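Local coordinates for gamma-glutamyl phosphate reductase (Thermotoga maritima, PDB 1O20), which probably catalyses the NADPH-dependent reduction of gamma-glutamyl phosphate to glutamate gamma-semialdehyde, the second step from glutamate toward proline, at residues D161-N166 with V187-N192; V139-T144 with K167-A172; I145-L148 with T153-L156; K54-A59 with K85-M90. All coordinates share one frame; numbering follows the deposited sequence.

Contact 1 of 4, residues D161-N166 with V187-N192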
loop_
_atom_site.group_PDB
_atom_site.type_symbol
_atom_site.label_atom_id
_atom_site.label_comp_id
_atom_site.label_asym_id
_atom_site.label_seq_id
_atom_site.Cartn_x
_atom_site.Cartn_y
_atom_site.Cartn_z
ATOM N N ASP A 161 1.171 -14.334 -15.510
ATOM C CA ASP A 161 -0.268 -14.644 -15.683
ATOM C C ASP A 161 -1.073 -13.538 -16.417
ATOM O O ASP A 161 -1.980 -13.850 -17.164
ATOM C CB ASP A 161 -0.893 -14.935 -14.324
ATOM C CG ASP A 161 -0.427 -16.261 -13.745
ATOM O OD1 ASP A 161 0.317 -17.038 -14.443
ATOM O OD2 ASP A 161 -0.772 -16.625 -12.596
ATOM N N ALA A 162 -0.663 -12.275 -16.222
ATOM C CA ALA A 162 -1.335 -11.072 -16.693
ATOM C C ALA A 162 -0.625 -10.450 -17.882
ATOM O O ALA A 162 -0.964 -9.351 -18.298
ATOM C CB ALA A 162 -1.393 -10.019 -15.553
ATOM N N LEU A 163 0.358 -11.156 -18.434
ATOM C CA LEU A 163 1.225 -10.617 -19.469
ATOM C C LEU A 163 0.487 -10.078 -20.684
ATOM O O LEU A 163 0.814 -9.011 -21.180
ATOM C CB LEU A 163 2.222 -11.680 -19.930
ATOM C CG LEU A 163 3.160 -11.224 -21.049
ATOM C CD1 LEU A 163 4.026 -10.065 -20.566
ATOM C CD2 LEU A 163 4.004 -12.394 -21.501
ATOM N N ASN A 164 -0.484 -10.811 -21.204
ATOM C CA ASN A 164 -1.195 -10.298 -22.377
ATOM C C ASN A 164 -2.007 -9.045 -22.024
ATOM O O ASN A 164 -1.995 -8.066 -22.768
ATOM C CB ASN A 164 -2.093 -11.363 -22.996
ATOM C CG ASN A 164 -1.312 -12.611 -23.422
ATOM O OD1 ASN A 164 -0.758 -12.644 -24.478
ATOM N ND2 ASN A 164 -1.250 -13.611 -22.549
ATOM N N SER A 165 -2.674 -9.085 -20.876
ATOM C CA SER A 165 -3.481 -7.972 -20.402
ATOM C C SER A 165 -2.597 -6.739 -20.246
ATOM O O SER A 165 -2.937 -5.634 -20.704
ATOM C CB SER A 165 -4.137 -8.320 -19.068
ATOM O OG SER A 165 -5.057 -9.401 -19.213
ATOM N N ASN A 166 -1.451 -6.923 -19.601
ATOM C CA ASN A 166 -0.586 -5.807 -19.304
ATOM C C ASN A 166 0.045 -5.214 -20.545
ATOM O O ASN A 166 0.206 -3.988 -20.627
ATOM C CB ASN A 166 0.464 -6.174 -18.269
ATOM C CG ASN A 166 -0.129 -6.368 -16.874
ATOM O OD1 ASN A 166 -1.185 -5.812 -16.548
ATOM N ND2 ASN A 166 0.554 -7.139 -16.051
ATOM N N VAL A 187 6.817 5.282 -19.742
ATOM C CA VAL A 187 6.219 4.031 -19.268
ATOM C C VAL A 187 6.807 2.894 -20.089
ATOM O O VAL A 187 6.526 2.779 -21.261
ATOM C CB VAL A 187 4.721 4.049 -19.405
ATOM C CG1 VAL A 187 4.101 2.763 -18.926
ATOM C CG2 VAL A 187 4.132 5.186 -18.585
ATOM N N GLU A 188 7.633 2.066 -19.472
ATOM C CA GLU A 188 8.189 0.917 -20.137
ATOM C C GLU A 188 7.756 -0.302 -19.354
ATOM O O GLU A 188 7.550 -0.224 -18.152
ATOM C CB GLU A 188 9.711 1.000 -20.200
ATOM C CG GLU A 188 10.251 2.147 -21.030
ATOM C CD GLU A 188 10.165 1.912 -22.540
ATOM O OE1 GLU A 188 10.007 0.748 -23.006
ATOM O OE2 GLU A 188 10.215 2.915 -23.269
ATOM N N PHE A 189 7.668 -1.438 -20.045
ATOM C CA PHE A 189 7.062 -2.649 -19.504
ATOM C C PHE A 189 7.889 -3.866 -19.902
ATOM O O PHE A 189 8.143 -4.109 -21.081
ATOM C CB PHE A 189 5.613 -2.777 -19.975
ATOM C CG PHE A 189 4.982 -4.110 -19.654
ATOM C CD1 PHE A 189 4.558 -4.390 -18.388
ATOM C CD2 PHE A 189 4.818 -5.074 -20.639
ATOM C CE1 PHE A 189 3.957 -5.613 -18.093
ATOM C CE2 PHE A 189 4.225 -6.302 -20.353
ATOM C CZ PHE A 189 3.790 -6.563 -19.085
ATOM N N ILE A 190 8.342 -4.603 -18.905
ATOM C CA ILE A 190 9.210 -5.763 -19.122
ATOM C C ILE A 190 8.306 -6.954 -19.526
ATOM O O ILE A 190 7.478 -7.368 -18.736
ATOM C CB ILE A 190 9.968 -6.123 -17.813
ATOM C CG1 ILE A 190 10.884 -4.996 -17.339
ATOM C CG2 ILE A 190 10.730 -7.424 -17.956
ATOM C CD1 ILE A 190 11.843 -4.496 -18.348
ATOM N N GLU A 191 8.477 -7.469 -20.739
ATOM C CA GLU A 191 7.713 -8.608 -21.247
ATOM C C GLU A 191 8.307 -9.968 -20.880
ATOM O O GLU A 191 7.599 -10.964 -20.854
ATOM C CB GLU A 191 7.586 -8.529 -22.771
ATOM C CG GLU A 191 6.976 -7.200 -23.231
ATOM C CD GLU A 191 6.563 -7.179 -24.700
ATOM O OE1 GLU A 191 6.771 -8.174 -25.383
ATOM O OE2 GLU A 191 6.060 -6.139 -25.167
ATOM N N ASN A 192 9.609 -10.005 -20.614
ATOM C CA ASN A 192 10.255 -11.213 -20.104
ATOM C C ASN A 192 9.810 -11.424 -18.658
ATOM O O ASN A 192 10.146 -10.684 -17.745
ATOM C CB ASN A 192 11.777 -11.051 -20.254
ATOM C CG ASN A 192 12.568 -12.275 -19.853
ATOM O OD1 ASN A 192 12.185 -13.005 -18.962
ATOM N ND2 ASN A 192 13.714 -12.482 -20.507
#
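Leu163 and Glu191 bring their CA atoms to 7.0 Å, and one turn along the helix the CA atoms of Asn166 and Phe189 stand 8.3 Å apart, so the first turn of helix 163-177 lies beside strand 187-189 and the residues that follow it. This is the closing part of a beta-alpha-beta crossover (strand 154-157, helix 163-177, strand 187-189) in the parallel sheet, whose 3-2-1-4 strand order is consistent with the Rossmann-like, NADP-binding domain of the aldehyde dehydrogenase fold. Phe189 carries the contact. Its CG is anti to the backbone N (chi1 170°), which sends the ring out from the sheet into the helix. There the rim carbon CZ presses on Asn166 CB at 3.4 Å, an oblique approach, while the backbone C of Asn166 sits above one face of the ring, displaced toward its rim. Leu163 comes from a different direction: its CD1 lies near the plane of the ring, at the edge, 3.8 Å from Phe189 CE2. The amide of Asn166 is engaged elsewhere: OD1 is hydrogen-bonded to Thr140 OG1 on the neighbouring helix. Tyr133, Leu156 and Val170 add further packing around Phe189. With Phe189 cut back to an alanine, Asn166 CB and Leu163 CD1 would probably lose their common partner, leaving a gap between helix and strand. Ala162 is the N-cap residue, and its O accepts a hydrogen bond from the backbone N of Asn166. Beyond the ring, Leu163 CD1 also rests 3.7 Å from the backbone O of Glu191.

Contact 2 of 4, residues V139-T144 with K167-A172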
loop_
_atom_site.group_PDB
_atom_site.type_symbol
_atom_site.label_atom_id
_atom_site.label_comp_id
_atom_site.label_asym_id
_atom_site.label_seq_id
_atom_site.Cartn_x
_atom_site.Cartn_y
_atom_site.Cartn_z
ATOM N N VAL A 139 -3.288 -2.730 -11.508
ATOM C CA VAL A 139 -2.115 -2.199 -10.841
ATOM C C VAL A 139 -1.276 -1.471 -11.853
ATOM O O VAL A 139 -0.672 -0.461 -11.537
ATOM C CB VAL A 139 -1.322 -3.328 -10.158
ATOM C CG1 VAL A 139 0.083 -2.886 -9.748
ATOM C CG2 VAL A 139 -2.128 -3.866 -8.935
ATOM N N THR A 140 -1.293 -1.972 -13.082
ATOM C CA THR A 140 -0.593 -1.361 -14.199
ATOM C C THR A 140 -0.958 0.114 -14.391
ATOM O O THR A 140 -0.092 0.961 -14.534
ATOM C CB THR A 140 -0.903 -2.176 -15.468
ATOM O OG1 THR A 140 -0.432 -3.526 -15.280
ATOM C CG2 THR A 140 -0.163 -1.651 -16.697
ATOM N N VAL A 141 -2.236 0.405 -14.439
ATOM C CA VAL A 141 -2.707 1.768 -14.509
ATOM C C VAL A 141 -2.516 2.560 -13.216
ATOM O O VAL A 141 -1.989 3.694 -13.249
ATOM C CB VAL A 141 -4.172 1.804 -14.936
ATOM C CG1 VAL A 141 -4.765 3.226 -14.797
ATOM C CG2 VAL A 141 -4.292 1.294 -16.385
ATOM N N GLU A 142 -2.918 1.973 -12.098
ATOM C CA GLU A 142 -2.899 2.678 -10.826
ATOM C C GLU A 142 -1.521 3.224 -10.512
ATOM O O GLU A 142 -1.399 4.375 -10.139
ATOM C CB GLU A 142 -3.350 1.766 -9.706
ATOM C CG GLU A 142 -4.825 1.438 -9.775
ATOM C CD GLU A 142 -5.206 0.293 -8.870
ATOM O OE1 GLU A 142 -4.344 -0.118 -8.037
ATOM O OE2 GLU A 142 -6.372 -0.187 -9.015
ATOM N N THR A 143 -0.479 2.414 -10.676
ATOM C CA THR A 143 0.857 2.857 -10.323
ATOM C C THR A 143 1.366 3.850 -11.314
ATOM O O THR A 143 1.951 4.843 -10.909
ATOM C CB THR A 143 1.830 1.682 -10.177
ATOM O OG1 THR A 143 1.826 0.870 -11.359
ATOM C CG2 THR A 143 1.364 0.751 -9.049
ATOM N N THR A 144 1.108 3.604 -12.606
ATOM C CA THR A 144 1.533 4.497 -13.678
ATOM C C THR A 144 1.029 5.917 -13.480
ATOM O O THR A 144 1.808 6.892 -13.551
ATOM C CB THR A 144 1.048 3.945 -15.031
ATOM O OG1 THR A 144 1.787 2.755 -15.382
ATOM C CG2 THR A 144 1.365 4.923 -16.136
ATOM N N LYS A 167 0.352 -6.042 -21.518
ATOM C CA LYS A 167 0.838 -5.509 -22.781
ATOM C C LYS A 167 -0.171 -4.588 -23.420
ATOM O O LYS A 167 0.193 -3.529 -23.882
ATOM C CB LYS A 167 1.114 -6.602 -23.791
ATOM C CG LYS A 167 2.455 -7.246 -23.678
ATOM C CD LYS A 167 2.693 -8.142 -24.895
ATOM C CE LYS A 167 3.235 -9.488 -24.517
ATOM N NZ LYS A 167 3.262 -10.385 -25.714
ATOM N N ALA A 168 -1.418 -5.057 -23.519
ATOM C CA ALA A 168 -2.459 -4.297 -24.146
ATOM C C ALA A 168 -2.727 -2.985 -23.401
ATOM O O ALA A 168 -2.949 -1.949 -24.034
ATOM C CB ALA A 168 -3.748 -5.141 -24.236
ATOM N N ILE A 169 -2.725 -3.017 -22.070
ATOM C CA ILE A 169 -2.943 -1.824 -21.269
ATOM C C ILE A 169 -1.760 -0.855 -21.511
ATOM O O ILE A 169 -1.954 0.367 -21.779
ATOM C CB ILE A 169 -3.099 -2.169 -19.772
ATOM C CG1 ILE A 169 -4.457 -2.829 -19.491
ATOM C CG2 ILE A 169 -2.989 -0.928 -18.961
ATOM C CD1 ILE A 169 -4.532 -3.604 -18.220
ATOM N N VAL A 170 -0.545 -1.388 -21.444
ATOM C CA VAL A 170 0.645 -0.536 -21.621
ATOM C C VAL A 170 0.654 0.072 -23.020
ATOM O O VAL A 170 1.053 1.228 -23.194
ATOM C CB VAL A 170 1.962 -1.289 -21.330
ATOM C CG1 VAL A 170 3.201 -0.480 -21.829
ATOM C CG2 VAL A 170 2.101 -1.532 -19.833
ATOM N N SER A 171 0.199 -0.691 -23.997
ATOM C CA SER A 171 0.114 -0.196 -25.346
ATOM C C SER A 171 -0.856 0.991 -25.403
ATOM O O SER A 171 -0.549 2.002 -26.015
ATOM C CB SER A 171 -0.272 -1.328 -26.305
ATOM O OG SER A 171 -0.503 -0.835 -27.612
ATOM N N ALA A 172 -2.014 0.876 -24.762
ATOM C CA ALA A 172 -2.981 1.972 -24.694
ATOM C C ALA A 172 -2.421 3.238 -23.995
ATOM O O ALA A 172 -2.621 4.346 -24.457
ATOM C CB ALA A 172 -4.188 1.513 -24.034
#
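Thr140 and Ile169 meet methyl to methyl, the CG2 atoms 3.7 Å apart, in an interface built from four buried side chains and wholly apolar. Thr140 CG2 stands anti to the backbone N (chi1 -61°, measured to OG1), which turns the methyl to the opposing helix and leaves the hydroxyl on another side. The same methyl also reaches Val170 CG2 at 3.9 Å, the two side chains crossing at about a right angle. Ile169 offers its CG2 rather than the longer CG1 branch, and that one methyl is shared: Val141 CG2 comes to 3.6 Å from Ile169 CG2, again nearly at right angles. The axes of the two short helical segments approach to 10.2 Å, their N-to-C directions 36° apart, running the same general way, as expected of two crossover helices lying on the same face of the parallel sheet in a Rossmann-like domain. Both helices pack on that sheet, Thr144 against Leu156 and Val187, and Val170 against Phe189, while Ile169 also touches Ile56 of helix 53-69. The polar atoms turn from the methyl cluster: Thr140 OG1 is hydrogen-bonded to Tyr133 OH and also to Asn166 OD1 of the facing helix. Two further threonines bond back to the carbonyls one turn earlier: Thr144 OG1 donates to Thr140 O at 2.7 Å, with a C=O...donor angle of 169°, and Thr143 OG1 donates to Val139 O at 2.8 Å. Val139 O is gripped twice, since Thr143 N reaches it from the opposite face of the carbonyl plane.

Contact 3 of 4, residues I145-L148 with T153-L156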
loop_
_atom_site.group_PDB
_atom_site.type_symbol
_atom_site.label_atom_id
_atom_site.label_comp_id
_atom_site.label_asym_id
_atom_site.label_seq_id
_atom_site.Cartn_x
_atom_site.Cartn_y
_atom_site.Cartn_z
ATOM N N ILE A 145 -0.237 6.052 -13.163
ATOM C CA ILE A 145 -0.824 7.379 -13.088
ATOM C C ILE A 145 -0.363 8.114 -11.859
ATOM O O ILE A 145 -0.203 9.328 -11.895
ATOM C CB ILE A 145 -2.372 7.355 -13.220
ATOM C CG1 ILE A 145 -3.022 6.579 -12.070
ATOM C CG2 ILE A 145 -2.789 6.860 -14.611
ATOM C CD1 ILE A 145 -4.526 6.592 -12.114
ATOM N N LEU A 146 -0.120 7.398 -10.770
ATOM C CA LEU A 146 0.446 8.027 -9.610
ATOM C C LEU A 146 1.877 8.496 -9.883
ATOM O O LEU A 146 2.263 9.583 -9.460
ATOM C CB LEU A 146 0.416 7.087 -8.437
ATOM C CG LEU A 146 -0.935 7.023 -7.735
ATOM C CD1 LEU A 146 -0.975 5.852 -6.777
ATOM C CD2 LEU A 146 -1.241 8.312 -6.955
ATOM N N ALA A 147 2.669 7.663 -10.573
ATOM C CA ALA A 147 4.022 8.032 -10.918
ATOM C C ALA A 147 4.048 9.250 -11.854
ATOM O O ALA A 147 4.769 10.217 -11.621
ATOM C CB ALA A 147 4.743 6.869 -11.557
ATOM N N LEU A 148 3.298 9.186 -12.934
ATOM C CA LEU A 148 3.332 10.252 -13.908
ATOM C C LEU A 148 2.916 11.594 -13.269
ATOM O O LEU A 148 3.554 12.612 -13.530
ATOM C CB LEU A 148 2.423 9.928 -15.106
ATOM C CG LEU A 148 2.815 8.764 -16.045
ATOM C CD1 LEU A 148 1.860 8.689 -17.223
ATOM C CD2 LEU A 148 4.234 8.851 -16.491
ATOM N N THR A 153 8.993 8.719 -13.926
ATOM C CA THR A 153 8.771 7.675 -14.917
ATOM C C THR A 153 8.597 6.322 -14.196
ATOM O O THR A 153 8.838 6.199 -12.982
ATOM C CB THR A 153 9.877 7.627 -15.949
ATOM O OG1 THR A 153 11.134 7.429 -15.288
ATOM C CG2 THR A 153 10.014 8.940 -16.671
ATOM N N ILE A 154 8.193 5.328 -14.963
ATOM C CA ILE A 154 7.933 3.994 -14.438
ATOM C C ILE A 154 8.344 2.836 -15.339
ATOM O O ILE A 154 8.094 2.792 -16.567
ATOM C CB ILE A 154 6.439 3.910 -14.028
ATOM C CG1 ILE A 154 6.137 2.658 -13.214
ATOM C CG2 ILE A 154 5.566 3.924 -15.238
ATOM C CD1 ILE A 154 4.676 2.647 -12.741
ATOM N N LEU A 155 8.961 1.871 -14.693
ATOM C CA LEU A 155 9.332 0.616 -15.292
ATOM C C LEU A 155 8.498 -0.484 -14.650
ATOM O O LEU A 155 8.605 -0.747 -13.494
ATOM C CB LEU A 155 10.813 0.353 -15.057
ATOM C CG LEU A 155 11.345 -0.928 -15.688
ATOM C CD1 LEU A 155 11.120 -0.946 -17.205
ATOM C CD2 LEU A 155 12.809 -1.091 -15.402
ATOM N N LEU A 156 7.656 -1.103 -15.444
ATOM C CA LEU A 156 6.679 -2.080 -14.990
ATOM C C LEU A 156 7.172 -3.487 -15.281
ATOM O O LEU A 156 7.561 -3.798 -16.413
ATOM C CB LEU A 156 5.359 -1.858 -15.740
ATOM C CG LEU A 156 4.703 -0.495 -15.482
ATOM C CD1 LEU A 156 3.804 -0.144 -16.608
ATOM C CD2 LEU A 156 3.957 -0.504 -14.155
#
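Ala147 lays its methyl over the branch point of Ile154, with Ala147 CB 4.2 Å from Ile154 CB. The approach is nearly even between the two branches: Ala147 CB is 4.7 Å from Ile154 CG1 and 4.8 Å from Ile154 CG2, so the methyl sits across the fork instead of meeting one tip. Both residues send their CB toward the other segment, and the short alanine side chain is consistent with a close approach of the helix. Ile154 is extended, CG1 anti to the backbone N (chi1 -168°), which carries its CD1 away along the helix to Thr143 and Thr144. The two segments end one beta-alpha-beta unit, strand 129-132, helix 138-149 and strand 154-157, and only four residues separate them at the turn. Strand 154-157 is an inner strand of the parallel sheet: its backbone bonds to Ile129 and Ile131 on one side and to Ser186 and Glu188 on the other. Toward the turn, Ala147 CB also lies 4.4 Å from the backbone O of Thr153. Thr153 turns its own CB away from the helix; its OG1 is hydrogen-bonded to Val23 O of helix 15-30, whose Trp27 and Leu30 touch the same side chain. Ser150 OG bonds to the carbonyl oxygens of Leu146 and Ala147 where the helix runs out.

Contact 4 of 4, residues K54-A59 with K85-M90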
loop_
_atom_site.group_PDB
_atom_site.type_symbol
_atom_site.label_atom_id
_atom_site.label_comp_id
_atom_site.label_asym_id
_atom_site.label_seq_id
_atom_site.Cartn_x
_atom_site.Cartn_y
_atom_site.Cartn_z
ATOM N N LYS A 54 -11.877 -3.390 -26.239
ATOM C CA LYS A 54 -11.932 -4.621 -27.008
ATOM C C LYS A 54 -10.586 -5.356 -26.967
ATOM O O LYS A 54 -10.523 -6.552 -26.651
ATOM C CB LYS A 54 -12.295 -4.281 -28.463
ATOM C CG LYS A 54 -13.760 -4.572 -28.854
ATOM C CD LYS A 54 -14.858 -4.012 -27.908
ATOM C CE LYS A 54 -16.258 -4.061 -28.622
ATOM N NZ LYS A 54 -17.313 -4.919 -27.902
ATOM N N GLU A 55 -9.521 -4.631 -27.310
ATOM C CA GLU A 55 -8.173 -5.174 -27.330
ATOM C C GLU A 55 -7.771 -5.662 -25.931
ATOM O O GLU A 55 -7.233 -6.747 -25.774
ATOM C CB GLU A 55 -7.155 -4.118 -27.846
ATOM C CG GLU A 55 -7.230 -3.828 -29.350
ATOM C CD GLU A 55 -8.262 -2.756 -29.752
ATOM O OE1 GLU A 55 -9.088 -2.274 -28.899
ATOM O OE2 GLU A 55 -8.235 -2.382 -30.968
ATOM N N ILE A 56 -8.061 -4.872 -24.915
ATOM C CA ILE A 56 -7.676 -5.204 -23.549
ATOM C C ILE A 56 -8.430 -6.448 -23.088
ATOM O O ILE A 56 -7.868 -7.318 -22.450
ATOM C CB ILE A 56 -7.921 -3.994 -22.585
ATOM C CG1 ILE A 56 -6.944 -2.863 -22.938
ATOM C CG2 ILE A 56 -7.707 -4.386 -21.073
ATOM C CD1 ILE A 56 -7.425 -1.472 -22.497
ATOM N N LEU A 57 -9.714 -6.528 -23.414
ATOM C CA LEU A 57 -10.513 -7.673 -22.991
ATOM C C LEU A 57 -10.164 -8.947 -23.753
ATOM O O LEU A 57 -10.210 -10.021 -23.175
ATOM C CB LEU A 57 -12.014 -7.348 -23.086
ATOM C CG LEU A 57 -12.408 -6.277 -22.067
ATOM C CD1 LEU A 57 -13.903 -6.007 -22.113
ATOM C CD2 LEU A 57 -11.961 -6.659 -20.647
ATOM N N GLU A 58 -9.802 -8.830 -25.020
ATOM C CA GLU A 58 -9.343 -9.983 -25.812
ATOM C C GLU A 58 -8.010 -10.526 -25.300
ATOM O O GLU A 58 -7.821 -11.723 -25.205
ATOM C CB GLU A 58 -9.208 -9.633 -27.307
ATOM C CG GLU A 58 -8.457 -10.664 -28.152
ATOM C CD GLU A 58 -9.145 -12.044 -28.235
ATOM O OE1 GLU A 58 -8.467 -12.992 -28.697
ATOM O OE2 GLU A 58 -10.339 -12.207 -27.821
ATOM N N ALA A 59 -7.088 -9.636 -24.993
ATOM C CA ALA A 59 -5.851 -10.016 -24.339
ATOM C C ALA A 59 -6.119 -10.699 -22.985
ATOM O O ALA A 59 -5.531 -11.758 -22.657
ATOM C CB ALA A 59 -4.987 -8.781 -24.148
ATOM N N LYS A 85 -16.535 -2.991 -16.354
ATOM C CA LYS A 85 -16.621 -2.321 -15.075
ATOM C C LYS A 85 -15.268 -2.084 -14.458
ATOM O O LYS A 85 -15.021 -1.029 -13.831
ATOM C CB LYS A 85 -17.500 -3.134 -14.106
ATOM C CG LYS A 85 -18.579 -2.310 -13.453
ATOM C CD LYS A 85 -19.652 -1.890 -14.409
ATOM C CE LYS A 85 -20.516 -0.804 -13.748
ATOM N NZ LYS A 85 -21.575 -0.343 -14.641
ATOM N N ARG A 86 -14.399 -3.075 -14.619
ATOM C CA ARG A 86 -13.050 -2.947 -14.093
ATOM C C ARG A 86 -12.232 -1.968 -14.928
ATOM O O ARG A 86 -11.440 -1.226 -14.377
ATOM C CB ARG A 86 -12.391 -4.324 -13.947
ATOM C CG ARG A 86 -12.880 -5.059 -12.707
ATOM C CD ARG A 86 -12.759 -6.575 -12.720
ATOM N NE ARG A 86 -13.317 -7.157 -11.490
ATOM C CZ ARG A 86 -13.074 -8.391 -11.051
ATOM N NH1 ARG A 86 -12.257 -9.197 -11.710
ATOM N NH2 ARG A 86 -13.627 -8.813 -9.917
ATOM N N ILE A 87 -12.444 -1.920 -16.236
ATOM C CA ILE A 87 -11.823 -0.888 -17.021
ATOM C C ILE A 87 -12.364 0.484 -16.600
ATOM O O ILE A 87 -11.599 1.458 -16.496
ATOM C CB ILE A 87 -11.982 -1.121 -18.527
ATOM C CG1 ILE A 87 -11.209 -2.388 -18.939
ATOM C CG2 ILE A 87 -11.451 0.093 -19.276
ATOM C CD1 ILE A 87 -11.539 -2.878 -20.244
ATOM N N ASP A 88 -13.658 0.551 -16.296
ATOM C CA ASP A 88 -14.232 1.783 -15.737
ATOM C C ASP A 88 -13.546 2.191 -14.432
ATOM O O ASP A 88 -13.355 3.384 -14.204
ATOM C CB ASP A 88 -15.755 1.664 -15.503
ATOM C CG ASP A 88 -16.546 1.531 -16.777
ATOM O OD1 ASP A 88 -16.053 1.847 -17.867
ATOM O OD2 ASP A 88 -17.697 1.062 -16.802
ATOM N N GLU A 89 -13.179 1.234 -13.576
ATOM C CA GLU A 89 -12.515 1.580 -12.315
ATOM C C GLU A 89 -11.165 2.208 -12.655
ATOM O O GLU A 89 -10.730 3.119 -11.952
ATOM C CB GLU A 89 -12.258 0.385 -11.350
ATOM C CG GLU A 89 -13.489 -0.237 -10.698
ATOM C CD GLU A 89 -13.253 -1.619 -10.023
ATOM O OE1 GLU A 89 -12.228 -2.328 -10.244
ATOM O OE2 GLU A 89 -14.148 -2.018 -9.259
HETATM N N MSE A 90 -10.487 1.666 -13.666
HETATM C CA MSE A 90 -9.178 2.217 -14.098
HETATM C C MSE A 90 -9.356 3.663 -14.568
HETATM O O MSE A 90 -8.537 4.545 -14.232
HETATM C CB MSE A 90 -8.554 1.368 -15.212
HETATM C CG MSE A 90 -7.975 0.049 -14.743
HETATM SE SE MSE A 90 -7.463 -0.988 -16.373
HETATM C CE MSE A 90 -8.289 -2.713 -15.896
#
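Ile87 fits its side chain against Ile56 and Leu57, joining helix 84-99 to helix 53-69 within the run of helices that precedes the first sheet strands of this aldehyde dehydrogenase fold. Around this apolar patch, Ile56 and Leu57 both also touch Leu82, in the loop before helix 84-99, and Leu49 of helix 35-51 covers another part of Ile56. Ile56 packs on Ala168 and Ile169 as well, so helix 53-69 is also in touch with helix 163-177, one of the helices on the sheet. Charged partners gather outside the patch: Asp88 forms a salt bridge with Arg53, and Arg86 one with Asp78. Along Ile87, CB points toward the other helix but itself touches nothing across the contact, and CG1 leaves it anti to the carbonyl carbon (chi1 -66°). The CG2 branch stays back, 5.4 Å from Ile56 CD1. On the main branch, Ile87 CG1 is still 4.6 Å from Ile56 CG2 and 4.7 Å from Leu57 CD2. With the chain extended at chi2, 166°, the terminal CD1 does the touching. It comes to 3.8 Å from Leu57 CD2 and 4.0 Å from Leu57 CG, the two side chains running obliquely across each other. One methyl thus rests against two successive residues of the facing helix, for Ile56 CG2 stands 4.2 Å from the same Ile87 CD1, in a direction well turned from that of Leu57 CD2.

From the N terminus, contact 4 closes first, a loop within the leading helices that is complete before the other three begin. Contact 2 then opens at helix 138-149, and contact 3, nested inside its loop, ties the end of that helix to strand 154-157. Contact 1 starts at helix 163-177 before contact 2 has closed on the same helix, so the two cross; it ends beyond strand 187-189, which neighbours strand 154-157 in the sheet. Contacts 1 and 3 thus join helix to strand, contact 2 joins their helices, and contact 4 lies on the outer side, where Ala59 meets Ala168 and Met90 SE meets Val141.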